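Long-range contacts in inorganic pyrophosphatase (Shewanella sp. AS-11, PDB 6LL8), which probably catalyses the hydrolysis of diphosphate to two phosphates as a metal-dependent type II inorganic pyrophosphatase of the DHH family: residues 92-96 with 114-120; 132-138 with 167-171; 145-150 with 180-184. The contacts are given in a common frame with arbitrary orientation. Residue numbers count along the deposited sequence, not the author numbering.

Interaction 1 of 3, residues 92-96 with 114-120; sequences IVDHH and VGCSNTV. Unlike the reference sequence in segment 114-120: Ser-117 (reference Arg). With MG (magnesium ion), chain D; 2PN (imidodiphosphoric acid), chain I.
Strand 88-94 ends at Asp-94, the first residue of the Asp-His-His signature of the DHH family, whose two histidines lie in the loop that follows, and loop 114-116 leads into helix 117-128; the closest CA atoms, those of Asp-94 and Ser-117, are 5.0 Å apart. His-95 buries most. Its p rotamer (chi1 64°) directs the ring at the loop, where ND1 donates to Val-114 O (2.9 Å, 156°) and NE2 binds magnesium at 2.2 Å. Ser-117 N and Cys-116 CA cover one ring face, while Ser-117 OG, in rotamer m, approaches His-95 CD2 to 3.2 Å and hydrogen-bonds Asp-73. Val-93 (p) sets CG2 3.7 Å from CG1 of Val-120 (t). Asp-94 OD1 accepts from His-95 N and His-96 ND1 (both 2.7 Å), and His-96 NE2 accepts from N1 of imidodiphosphate at 2.8 Å. Strand 88-94 runs between parallel strands 68-72 and 108-111; helix 14-29 touches Val-93, and helix 134-147 packs on Cys-116, Asn-118 and Thr-119.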
loop_
_atom_site.group_PDB
_atom_site.type_symbol
_atom_site.label_atom_id
_atom_site.label_comp_id
_atom_site.label_asym_id
_atom_site.label_seq_id
_atom_site.Cartn_x
_atom_site.Cartn_y
_atom_site.Cartn_z
ATOM N N ILE A 92 5.145 -12.069 9.174
ATOM C CA ILE A 92 4.823 -11.216 8.018
ATOM C C ILE A 92 3.462 -11.673 7.528
ATOM O O ILE A 92 3.290 -12.878 7.257
ATOM C CB ILE A 92 5.844 -11.312 6.886
ATOM C CG1 ILE A 92 7.255 -10.964 7.396
ATOM C CG2 ILE A 92 5.434 -10.426 5.721
ATOM C CD1 ILE A 92 8.341 -11.208 6.373
ATOM N N VAL A 93 2.538 -10.751 7.345
ATOM C CA VAL A 93 1.271 -11.008 6.623
ATOM C C VAL A 93 1.242 -10.044 5.457
ATOM O O VAL A 93 1.377 -8.829 5.652
ATOM C CB VAL A 93 0.038 -10.911 7.536
ATOM C CG1 VAL A 93 -0.093 -9.586 8.268
ATOM C CG2 VAL A 93 -1.205 -11.226 6.733
ATOM N N ASP A 94 1.093 -10.564 4.235
ATOM C CA ASP A 94 1.324 -9.702 3.063
ATOM C C ASP A 94 0.765 -10.340 1.816
ATOM O O ASP A 94 0.334 -11.495 1.807
ATOM C CB ASP A 94 2.820 -9.408 2.923
ATOM C CG ASP A 94 3.167 -8.328 1.921
ATOM O OD1 ASP A 94 2.283 -7.455 1.663
ATOM O OD2 ASP A 94 4.297 -8.336 1.419
ATOM N N HIS A 95 0.851 -9.586 0.726
ATOM C CA HIS A 95 0.386 -9.954 -0.625
ATOM C C HIS A 95 1.290 -9.341 -1.701
ATOM O O HIS A 95 0.850 -9.153 -2.825
ATOM C CB HIS A 95 -1.080 -9.574 -0.803
ATOM C CG HIS A 95 -1.406 -8.108 -0.742
ATOM N ND1 HIS A 95 -2.312 -7.558 -1.613
ATOM C CD2 HIS A 95 -1.044 -7.106 0.096
ATOM C CE1 HIS A 95 -2.463 -6.270 -1.287
ATOM N NE2 HIS A 95 -1.716 -5.949 -0.254
ATOM N N HIS A 96 2.536 -9.032 -1.348
ATOM C CA HIS A 96 3.552 -8.521 -2.283
ATOM C C HIS A 96 4.554 -9.603 -2.654
ATOM O O HIS A 96 4.588 -10.680 -2.032
ATOM C CB HIS A 96 4.303 -7.320 -1.680
ATOM C CG HIS A 96 3.467 -6.090 -1.580
ATOM N ND1 HIS A 96 2.615 -5.834 -0.502
ATOM C CD2 HIS A 96 3.338 -5.020 -2.413
ATOM C CE1 HIS A 96 2.000 -4.671 -0.722
ATOM N NE2 HIS A 96 2.434 -4.145 -1.869
ATOM N N VAL A 114 -3.097 -12.277 -3.213
ATOM C CA VAL A 114 -4.479 -11.816 -3.238
ATOM C C VAL A 114 -4.499 -10.300 -3.308
ATOM O O VAL A 114 -3.475 -9.601 -3.339
ATOM C CB VAL A 114 -5.274 -12.380 -2.059
ATOM C CG1 VAL A 114 -5.363 -13.906 -2.177
ATOM C CG2 VAL A 114 -4.707 -11.921 -0.711
ATOM N N GLY A 115 -5.700 -9.759 -3.313
ATOM C CA GLY A 115 -5.888 -8.314 -3.476
ATOM C C GLY A 115 -5.561 -7.451 -2.291
ATOM O O GLY A 115 -5.355 -6.268 -2.499
ATOM N N CYS A 116 -5.512 -7.985 -1.081
ATOM C CA CYS A 116 -5.362 -7.133 0.107
ATOM C C CYS A 116 -4.769 -7.930 1.264
ATOM O O CYS A 116 -5.190 -9.077 1.477
ATOM C CB CYS A 116 -6.706 -6.541 0.460
ATOM S SG CYS A 116 -6.643 -5.372 1.826
ATOM N N SER A 117 -3.881 -7.321 2.048
ATOM C CA SER A 117 -3.378 -8.011 3.241
ATOM C C SER A 117 -4.522 -8.359 4.175
ATOM O O SER A 117 -4.473 -9.394 4.864
ATOM C CB SER A 117 -2.377 -7.168 4.001
ATOM O OG SER A 117 -1.231 -6.840 3.252
ATOM N N ASN A 118 -5.536 -7.521 4.267
ATOM C CA ASN A 118 -6.664 -7.764 5.188
ATOM C C ASN A 118 -7.476 -8.977 4.761
ATOM O O ASN A 118 -8.135 -9.557 5.640
ATOM C CB ASN A 118 -7.527 -6.516 5.389
ATOM C CG ASN A 118 -6.978 -5.585 6.446
ATOM O OD1 ASN A 118 -7.290 -5.787 7.626
ATOM N ND2 ASN A 118 -6.103 -4.652 6.084
ATOM N N THR A 119 -7.431 -9.377 3.498
ATOM C CA THR A 119 -8.053 -10.661 3.077
ATOM C C THR A 119 -7.344 -11.804 3.791
ATOM O O THR A 119 -7.992 -12.770 4.263
ATOM C CB THR A 119 -8.034 -10.785 1.568
ATOM O OG1 THR A 119 -8.788 -9.683 1.063
ATOM C CG2 THR A 119 -8.592 -12.095 1.071
ATOM N N VAL A 120 -6.021 -11.737 3.849
ATOM C CA VAL A 120 -5.226 -12.776 4.538
ATOM C C VAL A 120 -5.474 -12.689 6.049
ATOM O O VAL A 120 -5.602 -13.715 6.720
ATOM C CB VAL A 120 -3.742 -12.640 4.198
ATOM C CG1 VAL A 120 -2.983 -13.831 4.789
ATOM C CG2 VAL A 120 -3.508 -12.554 2.705
HETATM MG MG MG D . -1.914 -3.854 0.535
HETATM P P1 2PN I . -0.410 -1.973 -1.535
HETATM O O1 2PN I . 0.460 -1.497 -0.374
HETATM O O2 2PN I . -1.441 -0.950 -1.934
HETATM O O3 2PN I . -1.023 -3.328 -1.234
HETATM N N1 2PN I . 0.597 -2.192 -2.817
HETATM P P2 2PN I . 0.839 -1.422 -4.256
HETATM O O4 2PN I . 2.341 -1.160 -4.298
HETATM O O5 2PN I . 0.059 -0.124 -4.236
HETATM O O6 2PN I . 0.397 -2.357 -5.355
HETATM O O HOH W 1 -1.012 -10.061 -4.630
#

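Interaction 2 of 3, residues 132-138 with 167-171; sequences IPANIAG and LAEIA
Helices 134-147 and 158-171 form a close helix-helix packing, the beginning of the first lying against the final part of the second. Segments 134-138 and 167-171 run roughly antiparallel, 141° between their directions (signed crossing -141°), with axes 7.8 Å apart at closest approach. The register pairs Ala-134 with Ala-171 (CA-CA 4.3 Å) and Ala-137 with Leu-167 (5.1 Å). Ile-132 and Pro-133 are extended, Pro-133 being the N-cap residue; Ala-137 N then bonds to Pro-133 O (2.8 Å) and Gly-138 N to Ala-134 O (3.0 Å).

Small residues account for the short axis distance. The CB of Ala-137 points at the other helix and lies 3.6 Å from Ile-170 CG2, 3.9 Å from Leu-167 CD2 and 4.2 Å from Ala-171 CB. Ile-170 (m, t), which buries the most surface here, lays CG2 3.3 Å from Ile-132 O. Ala-171 CB in turn reaches within 3.7 Å of both Ala-134 O and Gly-138 N, so backbone itself forms part of the surface. Ile-132 (m, t) extends the apolar contact with CD1 3.8 Å from CD2 of Leu-167 (m, t). Lys-122 and Tyr-125 of helix 117-128 also touch Ile-132. Polar linkage between the segments is indirect: one water donates to Ala-171 O (2.9 Å) and, weakly, to Ala-134 O (3.0 Å).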
loop_
_atom_site.group_PDB
_atom_site.type_symbol
_atom_site.label_atom_id
_atom_site.label_comp_id
_atom_site.label_asym_id
_atom_site.label_seq_id
_atom_site.Cartn_x
_atom_site.Cartn_y
_atom_site.Cartn_z
ATOM N N ILE A 132 -14.975 -11.633 14.575
ATOM C CA ILE A 132 -14.548 -10.292 14.085
ATOM C C ILE A 132 -15.607 -9.307 14.552
ATOM O O ILE A 132 -16.761 -9.416 14.133
ATOM C CB ILE A 132 -14.397 -10.260 12.555
ATOM C CG1 ILE A 132 -13.442 -11.362 12.088
ATOM C CG2 ILE A 132 -13.923 -8.868 12.152
ATOM C CD1 ILE A 132 -13.294 -11.469 10.595
ATOM N N PRO A 133 -15.260 -8.339 15.409
ATOM C CA PRO A 133 -16.241 -7.353 15.827
ATOM C C PRO A 133 -16.657 -6.468 14.648
ATOM O O PRO A 133 -15.932 -6.304 13.684
ATOM C CB PRO A 133 -15.507 -6.475 16.850
ATOM C CG PRO A 133 -14.265 -7.251 17.235
ATOM C CD PRO A 133 -13.983 -8.190 16.093
ATOM N N ALA A 134 -17.820 -5.881 14.755
ATOM C CA ALA A 134 -18.400 -5.060 13.695
ATOM C C ALA A 134 -17.462 -3.935 13.265
ATOM O O ALA A 134 -17.338 -3.669 12.056
ATOM C CB ALA A 134 -19.752 -4.520 14.077
ATOM N N ASN A 135 -16.864 -3.249 14.207
ATOM C CA ASN A 135 -16.011 -2.091 13.873
ATOM C C ASN A 135 -14.764 -2.542 13.113
ATOM O O ASN A 135 -14.369 -1.925 12.129
ATOM C CB ASN A 135 -15.744 -1.221 15.108
ATOM C CG ASN A 135 -15.026 -1.905 16.276
ATOM O OD1 ASN A 135 -14.856 -3.127 16.335
ATOM N ND2 ASN A 135 -14.701 -1.127 17.299
ATOM N N ILE A 136 -14.112 -3.581 13.608
ATOM C CA ILE A 136 -12.932 -4.166 12.935
ATOM C C ILE A 136 -13.348 -4.657 11.545
ATOM O O ILE A 136 -12.623 -4.421 10.561
ATOM C CB ILE A 136 -12.331 -5.320 13.751
ATOM C CG1 ILE A 136 -11.824 -4.837 15.108
ATOM C CG2 ILE A 136 -11.277 -6.060 12.944
ATOM C CD1 ILE A 136 -10.551 -4.124 15.037
ATOM N N ALA A 137 -14.487 -5.310 11.449
ATOM C CA ALA A 137 -14.920 -5.803 10.131
ATOM C C ALA A 137 -15.056 -4.639 9.149
ATOM O O ALA A 137 -14.707 -4.789 7.966
ATOM C CB ALA A 137 -16.227 -6.569 10.234
ATOM N N GLY A 138 -15.566 -3.517 9.626
ATOM C CA GLY A 138 -15.762 -2.375 8.739
ATOM C C GLY A 138 -14.449 -1.871 8.173
ATOM O O GLY A 138 -14.371 -1.565 6.992
ATOM N N LEU A 167 -17.426 -9.577 5.459
ATOM C CA LEU A 167 -17.140 -8.475 6.390
ATOM C C LEU A 167 -18.221 -7.401 6.351
ATOM O O LEU A 167 -18.530 -6.828 7.407
ATOM C CB LEU A 167 -15.767 -7.869 6.093
ATOM C CG LEU A 167 -14.592 -8.790 6.345
ATOM C CD1 LEU A 167 -13.338 -8.201 5.699
ATOM C CD2 LEU A 167 -14.349 -9.024 7.823
ATOM N N ALA A 168 -18.747 -7.095 5.175
ATOM C CA ALA A 168 -19.806 -6.082 5.052
ATOM C C ALA A 168 -21.017 -6.531 5.871
ATOM O O ALA A 168 -21.615 -5.705 6.553
ATOM C CB ALA A 168 -20.207 -5.872 3.623
ATOM N N GLU A 169 -21.351 -7.816 5.834
ATOM C CA GLU A 169 -22.505 -8.337 6.627
ATOM C C GLU A 169 -22.216 -8.140 8.110
ATOM O O GLU A 169 -23.067 -7.652 8.840
ATOM C CB GLU A 169 -22.762 -9.797 6.256
ATOM C CG GLU A 169 -23.911 -10.470 6.987
ATOM C CD GLU A 169 -24.191 -11.896 6.540
ATOM O OE1 GLU A 169 -23.370 -12.725 6.834
ATOM O OE2 GLU A 169 -25.257 -12.157 5.936
ATOM N N ILE A 170 -21.012 -8.475 8.571
ATOM C CA ILE A 170 -20.656 -8.323 9.999
ATOM C C ILE A 170 -20.698 -6.859 10.399
ATOM O O ILE A 170 -21.142 -6.517 11.489
ATOM C CB ILE A 170 -19.284 -8.953 10.274
ATOM C CG1 ILE A 170 -19.316 -10.458 10.045
ATOM C CG2 ILE A 170 -18.808 -8.620 11.671
ATOM C CD1 ILE A 170 -17.954 -11.081 9.914
ATOM N N ALA A 171 -20.205 -5.986 9.507
ATOM C CA ALA A 171 -20.116 -4.550 9.796
ATOM C C ALA A 171 -21.463 -3.856 9.684
ATOM O O ALA A 171 -21.529 -2.687 10.060
ATOM C CB ALA A 171 -19.137 -3.880 8.867
HETATM O O HOH W 2 -19.407 -1.577 11.677
#

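Interaction 3 of 3, residues 145-150 with 180-184; sequences LSDTVI and GMDMF. With MG (magnesium ion), chain D; MG (magnesium ion), chain F; 2PN (imidodiphosphoric acid), chain I.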
loop_
_atom_site.group_PDB
_atom_site.type_symbol
_atom_site.label_atom_id
_atom_site.label_comp_id
_atom_site.label_asym_id
_atom_site.label_seq_id
_atom_site.Cartn_x
_atom_site.Cartn_y
_atom_site.Cartn_z
ATOM N N LEU A 145 -11.599 -3.051 -0.176
ATOM C CA LEU A 145 -12.187 -2.233 -1.254
ATOM C C LEU A 145 -11.161 -1.259 -1.808
ATOM O O LEU A 145 -11.152 -0.978 -3.013
ATOM C CB LEU A 145 -13.405 -1.494 -0.715
ATOM C CG LEU A 145 -14.638 -2.353 -0.492
ATOM C CD1 LEU A 145 -15.599 -1.600 0.411
ATOM C CD2 LEU A 145 -15.302 -2.744 -1.797
ATOM N N SER A 146 -10.298 -0.703 -0.970
ATOM C CA SER A 146 -9.263 0.251 -1.409
ATOM C C SER A 146 -8.203 -0.482 -2.224
ATOM O O SER A 146 -7.905 -0.073 -3.361
ATOM C CB SER A 146 -8.673 0.960 -0.220
ATOM O OG SER A 146 -7.821 1.966 -0.688
ATOM N N ASP A 147 -7.614 -1.516 -1.651
ATOM C CA ASP A 147 -6.518 -2.220 -2.346
ATOM C C ASP A 147 -6.972 -2.837 -3.659
ATOM O O ASP A 147 -6.196 -2.870 -4.608
ATOM C CB ASP A 147 -5.944 -3.310 -1.459
ATOM C CG ASP A 147 -4.719 -2.878 -0.693
ATOM O OD1 ASP A 147 -4.649 -1.699 -0.365
ATOM O OD2 ASP A 147 -3.877 -3.736 -0.315
ATOM N N THR A 148 -8.206 -3.312 -3.735
ATOM C CA THR A 148 -8.705 -3.930 -4.957
ATOM C C THR A 148 -9.345 -2.914 -5.897
ATOM O O THR A 148 -9.812 -3.322 -6.964
ATOM C CB THR A 148 -9.692 -5.044 -4.684
ATOM O OG1 THR A 148 -10.904 -4.537 -4.144
ATOM C CG2 THR A 148 -9.118 -6.153 -3.836
ATOM N N VAL A 149 -9.370 -1.652 -5.528
ATOM C CA VAL A 149 -9.993 -0.611 -6.381
ATOM C C VAL A 149 -11.439 -1.027 -6.680
ATOM O O VAL A 149 -11.884 -1.088 -7.842
ATOM C CB VAL A 149 -9.163 -0.245 -7.624
ATOM C CG1 VAL A 149 -9.721 1.020 -8.275
ATOM C CG2 VAL A 149 -7.700 -0.068 -7.266
ATOM N N ILE A 150 -12.188 -1.316 -5.634
ATOM C CA ILE A 150 -13.610 -1.701 -5.782
ATOM C C ILE A 150 -13.703 -2.884 -6.743
ATOM O O ILE A 150 -14.608 -2.955 -7.599
ATOM C CB ILE A 150 -14.520 -0.532 -6.195
ATOM C CG1 ILE A 150 -14.052 0.844 -5.709
ATOM C CG2 ILE A 150 -15.936 -0.833 -5.724
ATOM C CD1 ILE A 150 -14.877 2.026 -6.231
ATOM N N GLY A 180 -16.744 1.943 -1.169
ATOM C CA GLY A 180 -15.573 1.920 -2.054
ATOM C C GLY A 180 -15.465 3.220 -2.805
ATOM O O GLY A 180 -14.395 3.850 -2.838
ATOM N N MET A 181 -16.542 3.632 -3.466
ATOM C CA MET A 181 -16.500 4.858 -4.266
ATOM C C MET A 181 -16.241 6.064 -3.362
ATOM O O MET A 181 -15.503 6.955 -3.761
ATOM C CB MET A 181 -17.774 4.999 -5.079
ATOM C CG MET A 181 -17.661 6.126 -6.085
ATOM S SD MET A 181 -16.306 5.950 -7.287
ATOM C CE MET A 181 -16.819 4.483 -8.142
ATOM N N ASP A 182 -16.831 6.093 -2.174
ATOM C CA ASP A 182 -16.589 7.202 -1.227
ATOM C C ASP A 182 -15.084 7.355 -1.010
ATOM O O ASP A 182 -14.554 8.472 -0.962
ATOM C CB ASP A 182 -17.263 6.972 0.109
ATOM C CG ASP A 182 -18.749 7.180 0.122
ATOM O OD1 ASP A 182 -19.266 7.645 -0.879
ATOM O OD2 ASP A 182 -19.343 6.757 1.115
ATOM N N MET A 183 -14.399 6.257 -0.765
ATOM C CA MET A 183 -12.947 6.301 -0.485
ATOM C C MET A 183 -12.196 6.914 -1.655
ATOM O O MET A 183 -11.249 7.705 -1.429
ATOM C CB MET A 183 -12.428 4.910 -0.186
ATOM C CG MET A 183 -12.852 4.451 1.232
ATOM S SD MET A 183 -12.133 2.860 1.661
ATOM C CE MET A 183 -13.044 1.805 0.543
ATOM N N PHE A 184 -12.560 6.548 -2.875
ATOM C CA PHE A 184 -11.887 7.128 -4.056
ATOM C C PHE A 184 -12.291 8.574 -4.302
ATOM O O PHE A 184 -11.466 9.331 -4.813
ATOM C CB PHE A 184 -12.015 6.205 -5.265
ATOM C CG PHE A 184 -11.138 4.986 -5.118
ATOM C CD1 PHE A 184 -9.790 5.059 -5.415
ATOM C CD2 PHE A 184 -11.635 3.811 -4.591
ATOM C CE1 PHE A 184 -8.965 3.966 -5.186
ATOM C CE2 PHE A 184 -10.810 2.727 -4.384
ATOM C CZ PHE A 184 -9.468 2.807 -4.659
HETATM MG MG MG D . -1.914 -3.854 0.535
HETATM MG MG MG F . -2.917 -0.348 -0.308
HETATM P P1 2PN I . -0.410 -1.973 -1.535
HETATM O O1 2PN I . 0.460 -1.497 -0.374
HETATM O O2 2PN I . -1.441 -0.950 -1.934
HETATM O O3 2PN I . -1.023 -3.328 -1.234
HETATM N N1 2PN I . 0.597 -2.192 -2.817
HETATM P P2 2PN I . 0.839 -1.422 -4.256
HETATM O O4 2PN I . 2.341 -1.160 -4.298
HETATM O O5 2PN I . 0.059 -0.124 -4.236
HETATM O O6 2PN I . 0.397 -2.357 -5.355
HETATM O O HOH W 3 -3.274 1.224 -2.059
HETATM O O HOH W 4 -4.621 0.496 1.171
#
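A Schellman motif ends helix 134-147 right after the metal ligand Asp-147, and helix 176-187 packs against that helix end. Two bonds return into the last turn, Ile-150 N to Leu-145 O (2.8 Å) and Val-149 N to Ser-146 O (3.1 Å), and Val-149 has the required positive phi (55°). Asp-147 turns away from helix 176-187 and bridges two magnesium ions, OD2 to one at 2.1 Å and OD1 to the other at 2.2 Å; each ion also holds an oxygen of imidodiphosphate. The first ion is shared with Asp-15, Asp-73 and His-95, the second with Asp-13.

Across the contact, Phe-184 and Ile-150 bury the most surface. The Phe-184 ring edge faces the two carbonyls that accept the Schellman bonds, CZ lying 3.5 Å from Ser-146 O and CE2 4.0 Å from Leu-145 O. CZ is also 4.0 Å from Val-149 CG1. Met-183 CE packs on Leu-145 CB at 3.5 Å. At Gly-180 a modelled CB would come 3.1 Å from Ile-150 CG1, a tight approach that the bare CA avoids. Ile-150 CD1 lies 3.7 Å from Gly-180 C and 3.7 Å from Met-181 CE.

How the interactions relate
Interactions 1 and 3 converge on the active site: His-95 NE2 and Asp-147 OD2 bind the same magnesium, and imidodiphosphate touches both segment pairs. Although their centres are 16 Å apart, they meet directly, His-95 CE1 lying 3.1 Å from Asp-147 OD2 and Gly-115 O 3.2 Å from Asp-147 CB. Interaction 2 is remote, the Leu-167 side chain being about 13 Å from a bound magnesium. It shares helix 134-147 with interaction 3, using the start of the helix where interaction 3 uses its end, their centres 17 Å apart. Along the chain these two cross, since their segments alternate, whereas interaction 1 closes before either opens.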